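Platelet aggregation factor Sm-hPAF (Streptococcus mitis, PDB 4GWI) binds fucosylated Lewis glycans through this F-type lectin domain, one part of a toxin that probably forms pores in cholesterol-containing host membranes. Local coordinates at residues G35-D40 against E140-R145; V70-R75 against F87-L92; N82-F87 against D105-K110. The protein carries 2 engineered substitutions. One frame throughout, in Å; residues are numbered along the deposited sequence.

Interaction 1: residues G35-D40 against E140-R145; sequences GNVDSD and EVEVFR. With CA (calcium ion), chain F.
A calcium site of the F-type lectin fold joins the loop 35-40 to the segment 140-145 of strand 138-145. Two oxygens of this pair of segments coordinate the metal: the backbone carbonyl N36 O at 2.3 Å and the carboxylate E140 OE1 at 2.4 Å from the CA ion. R31, D34, S45 and A139 complete the site, so the ion gathers a long loop and the first part of one strand around itself.

The hydrogen bonding centres on the same glutamate. E140 CG lies anti to the backbone N (chi1 -164°), and a bend at chi2 (77°) carries the carboxylate over to the loop. While OE1 holds the metal, E140 OE2 accepts from G35 N at 2.8 Å, the donor standing somewhat above the carboxylate plane; metal and amide together would fix the group's rotation. Within the loop, N36 OD1 receives D38 N and D38 OD2 receives D40 N, two successive Asx turns that shape the chain beyond the metal ligand.

V37 crosses both glutamates at about a right angle, and its CG1 packs 3.8 Å from E140 CB. Y73 engages E142 OE1; E142 OE2 is in van der Waals contact with V37 CG1 at 3.7 Å.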
loop_
_atom_site.group_PDB
_atom_site.type_symbol
_atom_site.label_atom_id
_atom_site.label_comp_id
_atom_site.label_asym_id
_atom_site.label_seq_id
_atom_site.Cartn_x
_atom_site.Cartn_y
_atom_site.Cartn_z
ATOM N N GLY A 35 -1.783 -9.877 -7.159
ATOM C CA GLY A 35 -0.758 -10.290 -8.107
ATOM C C GLY A 35 -0.961 -9.686 -9.441
ATOM O O GLY A 35 -0.338 -10.172 -10.448
ATOM N N ASN A 36 -1.671 -8.553 -9.548
ATOM C CA ASN A 36 -1.903 -7.881 -10.826
ATOM C C ASN A 36 -1.712 -6.409 -10.654
ATOM O O ASN A 36 -2.537 -5.748 -9.901
ATOM C CB ASN A 36 -3.362 -8.203 -11.225
ATOM C CG ASN A 36 -3.687 -7.656 -12.622
ATOM O OD1 ASN A 36 -2.938 -6.875 -13.192
ATOM N ND2 ASN A 36 -4.902 -8.064 -13.110
ATOM N N VAL A 37 -0.682 -5.821 -11.243
ATOM C CA VAL A 37 -0.404 -4.385 -11.113
ATOM C C VAL A 37 -1.169 -3.468 -12.092
ATOM O O VAL A 37 -0.941 -2.275 -12.119
ATOM C CB VAL A 37 1.097 -4.063 -11.185
ATOM C CG1 VAL A 37 1.842 -4.891 -10.129
ATOM C CG2 VAL A 37 1.659 -4.387 -12.647
ATOM N N ASP A 38 -2.023 -4.093 -12.932
ATOM C CA ASP A 38 -2.821 -3.273 -13.897
ATOM C C ASP A 38 -3.511 -2.120 -13.211
ATOM O O ASP A 38 -4.293 -2.351 -12.281
ATOM C CB ASP A 38 -3.858 -4.203 -14.592
ATOM C CG ASP A 38 -4.515 -3.538 -15.777
ATOM O OD1 ASP A 38 -4.919 -4.319 -16.706
ATOM O OD2 ASP A 38 -4.707 -2.325 -15.816
ATOM N N SER A 39 -3.171 -0.897 -13.647
ATOM C CA SER A 39 -3.619 0.274 -12.948
ATOM C C SER A 39 -4.923 0.911 -13.401
ATOM O O SER A 39 -5.352 1.961 -12.899
ATOM C CB SER A 39 -2.483 1.283 -12.939
ATOM O OG SER A 39 -2.322 1.774 -14.287
ATOM N N ASP A 40 -5.569 0.238 -14.368
ATOM C CA ASP A 40 -6.817 0.801 -14.897
ATOM C C ASP A 40 -7.960 0.266 -14.053
ATOM O O ASP A 40 -8.214 -0.936 -13.975
ATOM C CB ASP A 40 -6.995 0.286 -16.357
ATOM C CG ASP A 40 -8.218 0.909 -17.061
ATOM O OD1 ASP A 40 -8.067 1.193 -18.352
ATOM O OD2 ASP A 40 -9.240 1.112 -16.455
ATOM N N GLU A 140 -1.672 -2.033 -6.575
ATOM C CA GLU A 140 -0.980 -3.205 -5.958
ATOM C C GLU A 140 -0.018 -2.630 -4.903
ATOM O O GLU A 140 0.494 -1.520 -5.057
ATOM C CB GLU A 140 -0.123 -3.933 -7.067
ATOM C CG GLU A 140 0.271 -5.353 -6.587
ATOM C CD GLU A 140 -0.837 -6.420 -6.649
ATOM O OE1 GLU A 140 -2.026 -6.176 -6.947
ATOM O OE2 GLU A 140 -0.521 -7.577 -6.267
ATOM N N VAL A 141 0.140 -3.448 -3.837
ATOM C CA VAL A 141 1.253 -3.164 -2.887
ATOM C C VAL A 141 2.023 -4.483 -2.776
ATOM O O VAL A 141 1.442 -5.570 -2.517
ATOM C CB VAL A 141 0.615 -2.845 -1.506
ATOM C CG1 VAL A 141 1.761 -2.695 -0.479
ATOM C CG2 VAL A 141 -0.151 -1.516 -1.564
ATOM N N GLU A 142 3.309 -4.370 -3.045
ATOM C CA GLU A 142 4.190 -5.584 -2.973
ATOM C C GLU A 142 5.180 -5.365 -1.836
ATOM O O GLU A 142 5.577 -4.203 -1.562
ATOM C CB GLU A 142 5.001 -5.723 -4.289
ATOM C CG GLU A 142 4.021 -6.040 -5.448
ATOM C CD GLU A 142 4.777 -6.079 -6.776
ATOM O OE1 GLU A 142 5.922 -5.571 -6.923
ATOM O OE2 GLU A 142 4.125 -6.632 -7.736
ATOM N N VAL A 143 5.500 -6.450 -1.143
ATOM C CA VAL A 143 6.401 -6.274 0.068
ATOM C C VAL A 143 7.505 -7.339 -0.033
ATOM O O VAL A 143 7.209 -8.497 -0.384
ATOM C CB VAL A 143 5.586 -6.563 1.325
ATOM C CG1 VAL A 143 6.512 -6.498 2.589
ATOM C CG2 VAL A 143 4.424 -5.533 1.461
ATOM N N PHE A 144 8.751 -6.932 0.257
ATOM C CA PHE A 144 9.896 -7.853 0.073
ATOM C C PHE A 144 10.734 -7.900 1.342
ATOM O O PHE A 144 10.916 -6.824 1.948
ATOM C CB PHE A 144 10.752 -7.358 -1.053
ATOM C CG PHE A 144 9.957 -7.240 -2.367
ATOM C CD1 PHE A 144 9.764 -8.375 -3.212
ATOM C CD2 PHE A 144 9.354 -6.012 -2.692
ATOM C CE1 PHE A 144 8.978 -8.211 -4.395
ATOM C CE2 PHE A 144 8.593 -5.844 -3.898
ATOM C CZ PHE A 144 8.381 -6.979 -4.678
ATOM N N ARG A 145 11.187 -9.113 1.694
ATOM C CA ARG A 145 12.089 -9.188 2.865
ATOM C C ARG A 145 13.472 -8.644 2.577
ATOM O O ARG A 145 13.971 -8.682 1.481
ATOM C CB ARG A 145 12.245 -10.616 3.272
ATOM C CG ARG A 145 11.006 -11.335 3.649
ATOM C CD ARG A 145 11.359 -12.820 4.004
ATOM N NE ARG A 145 10.192 -13.583 4.368
ATOM C CZ ARG A 145 9.584 -14.504 3.611
ATOM N NH1 ARG A 145 8.455 -15.115 4.065
ATOM N NH2 ARG A 145 10.033 -14.792 2.360
HETATM CA CA CA F . -3.995 -5.430 -8.162
#

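Interaction 2: residues V70-R75 against F87-L92; sequences VKLYNR and FDVVLL. With FUC (alpha-L-fucopyranose), chain B.
L72 sets its CG anti to the carbonyl carbon (chi1 -61°), and its extended chi2 places CD1 against the F87 ring, while F87 holds its ring in the crowded position between backbone N and carbonyl carbon (chi1 62°). The two side chains meet tip to tip, L72 CD1 lying 3.7 Å from F87 CE2. The methyl approaches the ring obliquely, a plain apolar contact. V89, whose CG1 is anti to its backbone N, turns CG2 to the edge of the same ring, in its plane, and that methyl also lies 4.2 Å from L72 CD1. L72 CD1 thus rests on the CE2 side of the F87 ring and the V89 CG2 methyl, which lie against each other. Two residues earlier, V70 CG1 meets V89 CG1 at 4.2 Å, and V70 CG2 just reaches L91 CD2.

No hydrogen bond joins the segments. The axes of 70-74 and 87-92 approach to 10.0 Å, their directions 142° apart, nearer antiparallel, so the contact is side-chain packing between two layers of a beta sandwich, the jellyroll architecture of F-type lectins, and every residue that touches is buried.

Past the end of this packing, the chain leads into the fucose pocket. R75 is fully extended, CG anti to the backbone N, and presents its guanidinium edge-on to the sugar: NH2 donates to FUC O5 at 2.8 Å, nearly straight, and NH1 to FUC O4 at 2.9 Å. D77 forms a salt bridge with R75 NE, which probably steadies the group, and H48 and R83 bind the same fucose.

Strand 64-74 belongs to the sheet with 112-117 and 138-145, and strand 87-92 lies between 124-129 and 98-104 in the opposing one; V127 touches L72, L113 and L129 touch F87, and F117 meets both V70 and L91.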
loop_
_atom_site.group_PDB
_atom_site.type_symbol
_atom_site.label_atom_id
_atom_site.label_comp_id
_atom_site.label_asym_id
_atom_site.label_seq_id
_atom_site.Cartn_x
_atom_site.Cartn_y
_atom_site.Cartn_z
ATOM N N VAL A 70 8.888 -1.875 0.306
ATOM C CA VAL A 70 7.413 -1.897 0.007
ATOM C C VAL A 70 7.270 -1.094 -1.297
ATOM O O VAL A 70 7.786 -0.016 -1.436
ATOM C CB VAL A 70 6.614 -1.176 1.107
ATOM C CG1 VAL A 70 5.086 -1.066 0.711
ATOM C CG2 VAL A 70 6.751 -2.002 2.428
ATOM N N LYS A 71 6.567 -1.709 -2.302
ATOM C CA LYS A 71 6.423 -1.018 -3.603
ATOM C C LYS A 71 4.916 -0.747 -3.809
ATOM O O LYS A 71 4.143 -1.674 -3.655
ATOM C CB LYS A 71 6.909 -1.952 -4.731
ATOM C CG LYS A 71 7.057 -1.185 -6.010
ATOM C CD LYS A 71 8.005 -2.003 -6.957
ATOM C CE LYS A 71 7.950 -1.272 -8.308
ATOM N NZ LYS A 71 8.614 -2.227 -9.273
ATOM N N LEU A 72 4.589 0.499 -4.060
ATOM C CA LEU A 72 3.171 0.880 -4.239
ATOM C C LEU A 72 3.043 1.093 -5.792
ATOM O O LEU A 72 3.829 1.793 -6.407
ATOM C CB LEU A 72 2.856 2.234 -3.608
ATOM C CG LEU A 72 3.099 2.304 -2.081
ATOM C CD1 LEU A 72 2.416 3.584 -1.614
ATOM C CD2 LEU A 72 2.646 1.119 -1.232
ATOM N N TYR A 73 1.908 0.649 -6.291
ATOM C CA TYR A 73 1.547 0.925 -7.714
ATOM C C TYR A 73 0.277 1.691 -7.706
ATOM O O TYR A 73 -0.738 1.241 -7.131
ATOM C CB TYR A 73 1.339 -0.389 -8.459
ATOM C CG TYR A 73 2.570 -1.262 -8.577
ATOM C CD1 TYR A 73 3.217 -1.340 -9.810
ATOM C CD2 TYR A 73 3.081 -1.992 -7.479
ATOM C CE1 TYR A 73 4.327 -2.152 -9.930
ATOM C CE2 TYR A 73 4.221 -2.793 -7.603
ATOM C CZ TYR A 73 4.815 -2.845 -8.848
ATOM O OH TYR A 73 5.884 -3.685 -9.018
ATOM N N ASN A 74 0.308 2.890 -8.285
ATOM C CA ASN A 74 -0.817 3.811 -8.239
ATOM C C ASN A 74 -1.910 3.466 -9.244
ATOM O O ASN A 74 -1.631 2.768 -10.211
ATOM C CB ASN A 74 -0.297 5.263 -8.505
ATOM C CG ASN A 74 -1.225 6.319 -7.974
ATOM O OD1 ASN A 74 -2.288 6.066 -7.401
ATOM N ND2 ASN A 74 -0.837 7.588 -8.246
ATOM N N ARG A 75 -3.124 3.981 -9.003
ATOM C CA ARG A 75 -4.141 3.972 -10.084
ATOM C C ARG A 75 -3.644 4.829 -11.241
ATOM O O ARG A 75 -3.036 5.874 -11.014
ATOM C CB ARG A 75 -5.401 4.531 -9.486
ATOM C CG ARG A 75 -6.534 4.485 -10.520
ATOM C CD ARG A 75 -7.812 5.025 -9.893
ATOM N NE ARG A 75 -8.874 5.059 -10.938
ATOM C CZ ARG A 75 -10.131 5.487 -10.735
ATOM N NH1 ARG A 75 -10.578 5.896 -9.515
ATOM N NH2 ARG A 75 -10.972 5.454 -11.811
ATOM N N PHE A 87 0.846 11.226 2.026
ATOM C CA PHE A 87 0.503 9.987 2.690
ATOM C C PHE A 87 1.699 9.403 3.401
ATOM O O PHE A 87 2.860 9.720 3.095
ATOM C CB PHE A 87 -0.050 8.917 1.683
ATOM C CG PHE A 87 0.928 8.497 0.618
ATOM C CD1 PHE A 87 1.098 9.221 -0.550
ATOM C CD2 PHE A 87 1.744 7.362 0.820
ATOM C CE1 PHE A 87 2.014 8.868 -1.532
ATOM C CE2 PHE A 87 2.632 7.017 -0.141
ATOM C CZ PHE A 87 2.761 7.676 -1.325
ATOM N N ASP A 88 1.414 8.504 4.333
ATOM C CA ASP A 88 2.489 7.766 5.028
ATOM C C ASP A 88 2.425 6.292 4.650
ATOM O O ASP A 88 1.339 5.731 4.343
ATOM C CB ASP A 88 2.309 7.780 6.560
ATOM C CG ASP A 88 2.552 9.177 7.226
ATOM O OD1 ASP A 88 2.000 9.375 8.349
ATOM O OD2 ASP A 88 3.180 10.012 6.634
ATOM N N VAL A 89 3.567 5.651 4.644
ATOM C CA VAL A 89 3.676 4.134 4.612
ATOM C C VAL A 89 4.176 3.750 5.983
ATOM O O VAL A 89 5.239 4.263 6.450
ATOM C CB VAL A 89 4.618 3.685 3.501
ATOM C CG1 VAL A 89 4.721 2.139 3.433
ATOM C CG2 VAL A 89 4.112 4.220 2.133
ATOM N N VAL A 90 3.475 2.844 6.624
ATOM C CA VAL A 90 3.689 2.536 8.043
ATOM C C VAL A 90 3.888 1.051 8.168
ATOM O O VAL A 90 3.220 0.198 7.518
ATOM C CB VAL A 90 2.435 2.901 8.866
ATOM C CG1 VAL A 90 2.765 2.852 10.356
ATOM C CG2 VAL A 90 1.982 4.324 8.526
ATOM N N LEU A 91 4.862 0.675 9.011
ATOM C CA LEU A 91 5.029 -0.717 9.383
ATOM C C LEU A 91 4.601 -0.893 10.843
ATOM O O LEU A 91 4.984 -0.057 11.659
ATOM C CB LEU A 91 6.476 -1.163 9.246
ATOM C CG LEU A 91 7.155 -1.058 7.836
ATOM C CD1 LEU A 91 8.556 -1.635 7.880
ATOM C CD2 LEU A 91 6.223 -1.795 6.845
ATOM N N LEU A 92 3.844 -1.916 11.138
ATOM C CA LEU A 92 3.365 -2.160 12.520
ATOM C C LEU A 92 3.843 -3.535 12.948
ATOM O O LEU A 92 3.913 -4.494 12.178
ATOM C CB LEU A 92 1.833 -2.182 12.626
ATOM C CG LEU A 92 1.116 -1.037 11.980
ATOM C CD1 LEU A 92 -0.369 -1.345 12.320
ATOM C CD2 LEU A 92 1.505 0.254 12.615
HETATM C C1 FUC B . -13.603 7.800 -11.894
HETATM C C2 FUC B . -13.472 8.817 -10.776
HETATM C C3 FUC B . -14.501 8.589 -9.712
HETATM C C4 FUC B . -14.316 7.186 -9.174
HETATM C C5 FUC B . -14.459 6.242 -10.348
HETATM C C6 FUC B . -14.329 4.795 -9.931
HETATM O O2 FUC B . -13.630 10.117 -11.319
HETATM O O3 FUC B . -14.322 9.515 -8.719
HETATM O O4 FUC B . -13.050 7.100 -8.577
HETATM O O5 FUC B . -13.512 6.516 -11.339
#

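Interaction 3: residues N82-F87 against D105-K110; sequences NRLSNF and DSLNGK. With FUC (alpha-L-fucopyranose), chain B.
The segment 82-87 leaves a 3-10 turn, passes through an inverse gamma turn centred on L84 and reaches a G1 beta bulge, where N86 and F87 both face F104; N86 takes a positive phi (49°). Opposite, S106 OG accepts N108 N in an ST turn, and a type I' turn follows from L107 to K110. The backbones join directly where N86 N donates to D105 O at 2.9 Å, from above the carbonyl plane. A water bridges them a second time, donating to L84 O and accepting from L107 N.

S85 OG turns back to N82 O, nearly along the C=O axis at 2.8 Å, bracing its own loop. L107 CD1 carries the apolar contact: it sits 3.7 Å from F87 CZ, at the ring edge, and 4.1 Å from L84 CD2. L84 CD1 rests 3.8 Å above the centre of that ring, on one face. From the far end R83 stretches out to the fucose, NH1 donating to FUC O4 and NH2 to FUC O3.

The contact joins the loop before strand 87-92 to the loop before strand 112-117; L84 and F87 pack on L129 of strand 124-129, and L107 on N74 and L113.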
loop_
_atom_site.group_PDB
_atom_site.type_symbol
_atom_site.label_atom_id
_atom_site.label_comp_id
_atom_site.label_asym_id
_atom_site.label_seq_id
_atom_site.Cartn_x
_atom_site.Cartn_y
_atom_site.Cartn_z
ATOM N N ASN A 82 -3.341 11.742 -8.686
ATOM C CA ASN A 82 -2.944 12.611 -7.594
ATOM C C ASN A 82 -3.623 12.402 -6.290
ATOM O O ASN A 82 -3.217 13.001 -5.323
ATOM C CB ASN A 82 -3.009 14.119 -8.025
ATOM C CG ASN A 82 -4.455 14.623 -8.261
ATOM O OD1 ASN A 82 -4.732 15.806 -8.051
ATOM N ND2 ASN A 82 -5.373 13.741 -8.706
ATOM N N ARG A 83 -4.641 11.523 -6.216
ATOM C CA ARG A 83 -5.230 11.211 -4.942
ATOM C C ARG A 83 -4.217 10.492 -4.036
ATOM O O ARG A 83 -4.363 10.549 -2.785
ATOM C CB ARG A 83 -6.470 10.309 -5.117
ATOM C CG ARG A 83 -7.671 11.040 -5.763
ATOM C CD ARG A 83 -8.703 10.025 -6.221
ATOM N NE ARG A 83 -9.832 10.835 -6.780
ATOM C CZ ARG A 83 -10.941 10.287 -7.320
ATOM N NH1 ARG A 83 -11.144 8.926 -7.384
ATOM N NH2 ARG A 83 -11.899 11.149 -7.774
ATOM N N LEU A 84 -3.255 9.826 -4.643
ATOM C CA LEU A 84 -2.200 9.196 -3.837
ATOM C C LEU A 84 -1.060 10.245 -3.642
ATOM O O LEU A 84 -0.047 10.286 -4.380
ATOM C CB LEU A 84 -1.671 7.891 -4.477
ATOM C CG LEU A 84 -0.606 7.173 -3.624
ATOM C CD1 LEU A 84 -1.242 6.692 -2.293
ATOM C CD2 LEU A 84 -0.194 5.927 -4.403
ATOM N N SER A 85 -1.320 11.091 -2.677
ATOM C CA SER A 85 -0.400 12.206 -2.340
ATOM C C SER A 85 -0.620 12.488 -0.877
ATOM O O SER A 85 -1.672 12.201 -0.291
ATOM C CB SER A 85 -0.665 13.420 -3.287
ATOM O OG SER A 85 -1.923 13.882 -2.949
ATOM N N ASN A 86 0.420 13.076 -0.242
ATOM C CA ASN A 86 0.428 13.398 1.164
ATOM C C ASN A 86 -0.020 12.219 2.021
ATOM O O ASN A 86 -1.083 12.213 2.629
ATOM C CB ASN A 86 -0.473 14.615 1.403
ATOM C CG ASN A 86 -0.321 15.191 2.820
ATOM O OD1 ASN A 86 0.548 14.859 3.581
ATOM N ND2 ASN A 86 -1.282 16.031 3.198
ATOM N N PHE A 87 0.846 11.226 2.026
ATOM C CA PHE A 87 0.503 9.987 2.690
ATOM C C PHE A 87 1.699 9.403 3.401
ATOM O O PHE A 87 2.860 9.720 3.095
ATOM C CB PHE A 87 -0.050 8.917 1.683
ATOM C CG PHE A 87 0.928 8.497 0.618
ATOM C CD1 PHE A 87 1.098 9.221 -0.550
ATOM C CD2 PHE A 87 1.744 7.362 0.820
ATOM C CE1 PHE A 87 2.014 8.868 -1.532
ATOM C CE2 PHE A 87 2.632 7.017 -0.141
ATOM C CZ PHE A 87 2.761 7.676 -1.325
ATOM N N ASP A 105 5.148 13.219 -0.279
ATOM C CA ASP A 105 4.249 14.241 -0.783
ATOM C C ASP A 105 3.559 13.780 -2.049
ATOM O O ASP A 105 2.387 14.044 -2.191
ATOM C CB ASP A 105 5.078 15.485 -1.178
ATOM C CG ASP A 105 5.650 16.218 0.017
ATOM O OD1 ASP A 105 5.059 16.176 1.134
ATOM O OD2 ASP A 105 6.693 16.886 -0.206
ATOM N N SER A 106 4.252 13.107 -2.955
ATOM C CA SER A 106 3.735 12.800 -4.283
ATOM C C SER A 106 4.452 11.588 -4.791
ATOM O O SER A 106 5.465 11.219 -4.236
ATOM C CB SER A 106 4.159 13.931 -5.258
ATOM O OG SER A 106 3.232 14.053 -6.269
ATOM N N LEU A 107 3.924 10.991 -5.869
ATOM C CA LEU A 107 4.689 10.044 -6.647
ATOM C C LEU A 107 5.328 10.773 -7.879
ATOM O O LEU A 107 6.046 10.122 -8.681
ATOM C CB LEU A 107 3.752 8.963 -7.185
ATOM C CG LEU A 107 3.781 7.686 -6.361
ATOM C CD1 LEU A 107 3.253 7.999 -4.968
ATOM C CD2 LEU A 107 2.969 6.562 -7.017
ATOM N N ASN A 108 4.923 12.048 -8.062
ATOM C CA ASN A 108 5.398 12.954 -9.164
ATOM C C ASN A 108 4.985 12.464 -10.545
ATOM O O ASN A 108 5.797 12.465 -11.471
ATOM C CB ASN A 108 6.939 13.029 -9.148
ATOM C CG ASN A 108 7.481 13.892 -8.020
ATOM O OD1 ASN A 108 6.861 14.889 -7.608
ATOM N ND2 ASN A 108 8.658 13.522 -7.521
ATOM N N GLY A 109 3.766 11.965 -10.672
ATOM C CA GLY A 109 3.352 11.294 -11.901
ATOM C C GLY A 109 3.961 9.934 -12.223
ATOM O O GLY A 109 3.537 9.345 -13.218
ATOM N N LYS A 110 4.929 9.420 -11.423
ATOM C CA LYS A 110 5.375 8.024 -11.657
ATOM C C LYS A 110 4.283 6.992 -11.329
ATOM O O LYS A 110 3.458 7.214 -10.450
ATOM C CB LYS A 110 6.641 7.698 -10.851
ATOM C CG LYS A 110 7.776 8.660 -11.266
ATOM C CD LYS A 110 9.159 8.126 -10.891
ATOM C CE LYS A 110 10.241 9.163 -11.176
ATOM N NZ LYS A 110 10.334 9.462 -12.635
HETATM C C1 FUC B . -13.603 7.800 -11.894
HETATM C C2 FUC B . -13.472 8.817 -10.776
HETATM C C3 FUC B . -14.501 8.589 -9.712
HETATM C C4 FUC B . -14.316 7.186 -9.174
HETATM C C5 FUC B . -14.459 6.242 -10.348
HETATM C C6 FUC B . -14.329 4.795 -9.931
HETATM O O2 FUC B . -13.630 10.117 -11.319
HETATM O O3 FUC B . -14.322 9.515 -8.719
HETATM O O4 FUC B . -13.050 7.100 -8.577
HETATM O O5 FUC B . -13.512 6.516 -11.339
HETATM O O HOH W 1 1.059 11.362 -6.501
#

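From the N terminus, the calcium-binding loop 35-40 comes first and is met about 100 residues later, near the C-terminal end of the modelled chain, by strand 138-145, so interaction 1 closes the longest loop and encloses both others. Within it, interaction 2 closes the short connection from strand 64-74 to strand 87-92, packing one sheet on the other. Interaction 3 begins inside that connection and ends beyond strand 98-104, so interactions 2 and 3 cross, sharing F87. Interactions 1 and 2 meet in one sheet, where K71 N and E142 O pair. Interactions 2 and 3 converge on the fucose, each supplying an arginine, whereas interactions 1 and 3 do not touch.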